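Local coordinates for C24 protein (Bizionia argentinensis JUB59, PDB 6OV6) that binds manganese and probably forms the receptor-binding tip of a trimeric long tail fibre from a temperate bacteriophage, at residues A36-V46 against I109-L117. Sequence-based numbering, arbitrary orientation.
Sequences AGNKAIIKGCV and ISWAEFAKL
Lys39 sets CB over the centre of one face of the Phe114 ring, 3.9 Å from the ring centroid and 6° off its normal, a CH-pi contact. With CG anti to the carbonyl carbon (chi1 -63°) and the rest extended, the chain runs alongside Glu113, and NZ forms a 2.8 Å salt bridge to Glu113 OE1. A long lysine suits both tasks: CB and CG for the ring, ammonium for the carboxylate. Trp111 CZ3 lies over the opposite face of Phe114, offset toward the rim; CZ2 and CH2 of the indole meet Ile41 CD1 obliquely, while Cys45 CB sits at the indole edge. The backbones pair briefly in parallel, Ala40 beside Ala115, at the margin of a mixed sheet whose strand 51-59 flanks 40-42 on the other side; strand 115-116 is only weakly bonded. Ala115 N donates to Lys39 O (3.1 Å), and Ile41 N to Ala115 O (2.9 Å, 170° at the hydrogen). Small Ala36 and Ala40 admit Leu117 CD1, 3.6 Å from Ala36 CB, and Leu35 of the third subunit packs on Leu117. Lys116, bent at chi2 and chi4, brings NZ to a lone pair of Gly44 O at 3.0 Å; one water joins that ammonium to Ile41 O and Leu117 N.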
ATOM      1  N   ALA A  36      31.860   9.992 -18.167  1.00 25.64           N
ATOM      2  CA  ALA A  36      30.665  10.515 -18.830  1.00 26.20           C
ATOM      3  C   ALA A  36      30.103   9.459 -19.778  1.00 30.08           C
ATOM      4  O   ALA A  36      28.895   9.281 -19.847  1.00 29.30           O
ATOM      5  CB  ALA A  36      31.005  11.792 -19.587  1.00 26.46           C
ATOM      6  N   GLY A  37      30.997   8.750 -20.472  1.00 26.21           N
ATOM      7  CA  GLY A  37      30.660   7.727 -21.442  1.00 26.69           C
ATOM      8  C   GLY A  37      30.868   8.279 -22.833  1.00 29.02           C
ATOM      9  O   GLY A  37      30.874   9.508 -23.021  1.00 25.49           O
ATOM     10  N   ASN A  38      31.020   7.383 -23.817  1.00 26.32           N
ATOM     11  CA  ASN A  38      31.253   7.777 -25.213  1.00 25.56           C
ATOM     12  C   ASN A  38      30.148   8.690 -25.773  1.00 27.62           C
ATOM     13  O   ASN A  38      28.964   8.485 -25.456  1.00 25.67           O
ATOM     14  CB  ASN A  38      31.453   6.550 -26.087  1.00 28.42           C
ATOM     15  CG  ASN A  38      32.091   6.871 -27.425  1.00 35.24           C
ATOM     16  OD1 ASN A  38      32.883   7.813 -27.572  1.00 32.30           O
ATOM     17  ND2 ASN A  38      31.701   6.131 -28.443  1.00 32.44           N
ATOM     18  N   LYS A  39      30.547   9.694 -26.581  1.00 25.17           N
ATOM     19  CA  LYS A  39      29.643  10.668 -27.222  1.00 26.71           C
ATOM     20  C   LYS A  39      28.875  11.507 -26.215  1.00 29.86           C
ATOM     21  O   LYS A  39      27.700  11.823 -26.402  1.00 28.39           O
ATOM     22  CB  LYS A  39      28.724  10.016 -28.297  1.00 29.21           C
ATOM     23  CG  LYS A  39      29.515   9.437 -29.462  1.00 40.10           C
ATOM     24  CD  LYS A  39      28.639   8.552 -30.350  1.00 52.03           C
ATOM     25  CE  LYS A  39      29.498   7.727 -31.279  1.00 71.03           C
ATOM     26  NZ  LYS A  39      28.681   6.739 -32.033  1.00 83.96           N
ATOM     27  N   ALA A  40      29.593  11.952 -25.191  1.00 28.61           N
ATOM     28  CA  ALA A  40      28.993  12.795 -24.183  1.00 26.80           C
ATOM     29  C   ALA A  40      29.261  14.234 -24.532  1.00 28.09           C
ATOM     30  O   ALA A  40      30.326  14.575 -25.077  1.00 25.73           O
ATOM     31  CB  ALA A  40      29.601  12.497 -22.832  1.00 27.51           C
ATOM     32  N   ILE A  41      28.301  15.075 -24.188  1.00 24.76           N
ATOM     33  CA  ILE A  41      28.446  16.515 -24.191  1.00 25.29           C
ATOM     34  C   ILE A  41      28.958  16.779 -22.768  1.00 28.92           C
ATOM     35  O   ILE A  41      28.239  16.530 -21.793  1.00 28.82           O
ATOM     36  CB  ILE A  41      27.125  17.272 -24.476  1.00 28.44           C
ATOM     37  CG1 ILE A  41      26.659  17.026 -25.935  1.00 29.60           C
ATOM     38  CG2 ILE A  41      27.343  18.783 -24.163  1.00 29.03           C
ATOM     39  CD1 ILE A  41      25.245  17.511 -26.267  1.00 35.30           C
ATOM     40  N   ILE A  42      30.211  17.231 -22.657  1.00 25.42           N
ATOM     41  CA  ILE A  42      30.844  17.476 -21.370  1.00 25.67           C
ATOM     42  C   ILE A  42      30.400  18.840 -20.830  1.00 30.68           C
ATOM     43  O   ILE A  42      30.065  18.961 -19.649  1.00 27.70           O
ATOM     44  CB  ILE A  42      32.408  17.397 -21.501  1.00 27.57           C
ATOM     45  CG1 ILE A  42      32.905  16.027 -22.059  1.00 27.61           C
ATOM     46  CG2 ILE A  42      33.125  17.810 -20.181  1.00 27.80           C
ATOM     47  CD1 ILE A  42      32.680  14.766 -21.193  1.00 32.54           C
ATOM     48  N   LYS A  43      30.428  19.859 -21.702  1.00 29.22           N
ATOM     49  CA  LYS A  43      30.098  21.226 -21.357  1.00 29.22           C
ATOM     50  C   LYS A  43      29.522  21.946 -22.584  1.00 34.84           C
ATOM     51  O   LYS A  43      29.911  21.645 -23.706  1.00 33.58           O
ATOM     52  CB  LYS A  43      31.393  21.913 -20.877  1.00 30.58           C
ATOM     53  CG  LYS A  43      31.196  23.271 -20.210  1.00 36.83           C
ATOM     54  CD  LYS A  43      32.551  23.894 -19.871  1.00 45.34           C
ATOM     55  CE  LYS A  43      32.402  25.334 -19.419  1.00 53.63           C
ATOM     56  NZ  LYS A  43      31.665  25.447 -18.124  1.00 63.34           N
ATOM     57  N   GLY A  44      28.611  22.894 -22.349  1.00 32.60           N
ATOM     58  CA  GLY A  44      28.016  23.726 -23.391  1.00 31.58           C
ATOM     59  C   GLY A  44      27.161  22.961 -24.370  1.00 34.77           C
ATOM     60  O   GLY A  44      26.431  22.046 -23.971  1.00 33.79           O
ATOM     61  N   CYS A  45      27.266  23.309 -25.675  1.00 30.78           N
ATOM     62  CA  CYS A  45      26.461  22.700 -26.749  1.00 31.77           C
ATOM     63  C   CYS A  45      24.967  22.800 -26.450  1.00 39.58           C
ATOM     64  O   CYS A  45      24.224  21.830 -26.612  1.00 38.56           O
ATOM     65  CB  CYS A  45      26.899  21.265 -27.057  1.00 31.94           C
ATOM     66  SG  CYS A  45      28.690  21.057 -27.138  1.00 35.36           S
ATOM     67  N   VAL A  46      24.551  24.000 -26.017  1.00 40.65           N
ATOM     68  CA  VAL A  46      23.177  24.356 -25.632  1.00 42.41           C
ATOM     69  C   VAL A  46      22.399  24.893 -26.844  1.00 47.57           C
ATOM     70  O   VAL A  46      22.902  25.755 -27.572  1.00 44.85           O
ATOM     71  CB  VAL A  46      23.168  25.327 -24.404  1.00 47.61           C
ATOM     72  CG1 VAL A  46      21.746  25.706 -23.987  1.00 47.81           C
ATOM     73  CG2 VAL A  46      23.919  24.717 -23.215  1.00 47.43           C
ATOM     74  N   ILE A 109      29.224  11.675 -37.550  1.00 33.22           N
ATOM     75  CA  ILE A 109      28.458  10.928 -36.557  1.00 33.78           C
ATOM     76  C   ILE A 109      27.152  11.657 -36.368  1.00 36.14           C
ATOM     77  O   ILE A 109      27.148  12.894 -36.286  1.00 34.41           O
ATOM     78  CB  ILE A 109      29.244  10.899 -35.184  1.00 36.76           C
ATOM     79  CG1 ILE A 109      30.744  10.527 -35.311  1.00 38.62           C
ATOM     80  CG2 ILE A 109      28.527  10.116 -34.085  1.00 35.66           C
ATOM     81  CD1 ILE A 109      31.101   9.184 -35.941  1.00 55.07           C
ATOM     82  N   SER A 110      26.052  10.901 -36.211  1.00 32.53           N
ATOM     83  CA  SER A 110      24.743  11.479 -35.917  1.00 31.26           C
ATOM     84  C   SER A 110      24.843  12.251 -34.591  1.00 33.60           C
ATOM     85  O   SER A 110      25.265  11.678 -33.583  1.00 33.34           O
ATOM     86  CB  SER A 110      23.696  10.377 -35.786  1.00 34.61           C
ATOM     87  OG  SER A 110      22.459  10.909 -35.350  1.00 42.80           O
ATOM     88  N   TRP A 111      24.504  13.542 -34.609  1.00 31.49           N
ATOM     89  CA  TRP A 111      24.520  14.406 -33.425  1.00 32.16           C
ATOM     90  C   TRP A 111      23.540  13.936 -32.341  1.00 37.43           C
ATOM     91  O   TRP A 111      23.819  14.135 -31.168  1.00 36.41           O
ATOM     92  CB  TRP A 111      24.262  15.866 -33.815  1.00 30.95           C
ATOM     93  CG  TRP A 111      24.272  16.881 -32.699  1.00 31.52           C
ATOM     94  CD1 TRP A 111      23.288  17.786 -32.417  1.00 34.07           C
ATOM     95  CD2 TRP A 111      25.342  17.150 -31.771  1.00 31.03           C
ATOM     96  NE1 TRP A 111      23.675  18.599 -31.378  1.00 33.56           N
ATOM     97  CE2 TRP A 111      24.925  18.226 -30.953  1.00 34.73           C
ATOM     98  CE3 TRP A 111      26.603  16.569 -31.534  1.00 31.54           C
ATOM     99  CZ2 TRP A 111      25.719  18.735 -29.916  1.00 33.89           C
ATOM    100  CZ3 TRP A 111      27.413  17.114 -30.550  1.00 32.65           C
ATOM    101  CH2 TRP A 111      26.973  18.184 -29.753  1.00 33.55           C
ATOM    102  N   ALA A 112      22.432  13.277 -32.730  1.00 36.38           N
ATOM    103  CA  ALA A 112      21.418  12.749 -31.798  1.00 37.56           C
ATOM    104  C   ALA A 112      21.996  11.663 -30.862  1.00 39.60           C
ATOM    105  O   ALA A 112      21.425  11.392 -29.803  1.00 40.00           O
ATOM    106  CB  ALA A 112      20.235  12.197 -32.575  1.00 38.88           C
ATOM    107  N   GLU A 113      23.143  11.074 -31.236  1.00 33.53           N
ATOM    108  CA  GLU A 113      23.849  10.071 -30.422  1.00 31.63           C
ATOM    109  C   GLU A 113      24.619  10.718 -29.247  1.00 33.08           C
ATOM    110  O   GLU A 113      25.066  10.008 -28.341  1.00 30.85           O
ATOM    111  CB  GLU A 113      24.788   9.244 -31.290  1.00 33.04           C
ATOM    112  CG  GLU A 113      24.052   8.266 -32.196  1.00 43.13           C
ATOM    113  CD  GLU A 113      24.926   7.494 -33.167  1.00 61.76           C
ATOM    114  OE1 GLU A 113      26.165   7.455 -32.973  1.00 52.23           O
ATOM    115  OE2 GLU A 113      24.357   6.892 -34.107  1.00 65.69           O
ATOM    116  N   PHE A 114      24.777  12.056 -29.271  1.00 29.32           N
ATOM    117  CA  PHE A 114      25.440  12.810 -28.218  1.00 28.92           C
ATOM    118  C   PHE A 114      24.441  13.161 -27.141  1.00 35.99           C
ATOM    119  O   PHE A 114      23.333  13.627 -27.440  1.00 38.00           O
ATOM    120  CB  PHE A 114      26.166  14.050 -28.753  1.00 29.20           C
ATOM    121  CG  PHE A 114      27.439  13.710 -29.488  1.00 29.07           C
ATOM    122  CD1 PHE A 114      28.678  13.971 -28.919  1.00 30.08           C
ATOM    123  CD2 PHE A 114      27.399  13.155 -30.766  1.00 28.88           C
ATOM    124  CE1 PHE A 114      29.851  13.659 -29.599  1.00 29.18           C
ATOM    125  CE2 PHE A 114      28.571  12.858 -31.453  1.00 30.74           C
ATOM    126  CZ  PHE A 114      29.792  13.126 -30.870  1.00 28.21           C
ATOM    127  N   ALA A 115      24.803  12.875 -25.896  1.00 33.28           N
ATOM    128  CA  ALA A 115      23.905  13.105 -24.764  1.00 34.12           C
ATOM    129  C   ALA A 115      24.403  14.169 -23.803  1.00 34.18           C
ATOM    130  O   ALA A 115      25.586  14.238 -23.493  1.00 29.80           O
ATOM    131  CB  ALA A 115      23.650  11.803 -24.023  1.00 35.16           C
ATOM    132  N   LYS A 116      23.474  14.993 -23.322  1.00 34.07           N
ATOM    133  CA  LYS A 116      23.775  16.005 -22.318  1.00 35.45           C
ATOM    134  C   LYS A 116      23.719  15.234 -20.980  1.00 36.80           C
ATOM    135  O   LYS A 116      22.970  14.259 -20.870  1.00 36.15           O
ATOM    136  CB  LYS A 116      22.700  17.108 -22.354  1.00 40.05           C
ATOM    137  CG  LYS A 116      23.151  18.438 -21.758  1.00 64.02           C
ATOM    138  CD  LYS A 116      23.738  19.366 -22.816  1.00 72.61           C
ATOM    139  CE  LYS A 116      24.101  20.701 -22.224  1.00 70.12           C
ATOM    140  NZ  LYS A 116      25.417  20.669 -21.533  1.00 63.72           N
ATOM    141  N   LEU A 117      24.523  15.620 -19.997  1.00 30.90           N
ATOM    142  CA  LEU A 117      24.532  14.872 -18.746  1.00 30.34           C
ATOM    143  C   LEU A 117      23.956  15.600 -17.556  1.00 31.22           C
ATOM    144  O   LEU A 117      23.960  16.830 -17.524  1.00 31.56           O
ATOM    145  CB  LEU A 117      25.978  14.468 -18.405  1.00 31.13           C
ATOM    146  CG  LEU A 117      26.792  13.855 -19.532  1.00 36.59           C
ATOM    147  CD1 LEU A 117      28.259  14.055 -19.293  1.00 37.06           C
ATOM    148  CD2 LEU A 117      26.396  12.397 -19.775  1.00 37.78           C
TER
HETATM  149  O   HOH W   1      26.179  17.789 -20.629  1.00 41.18           O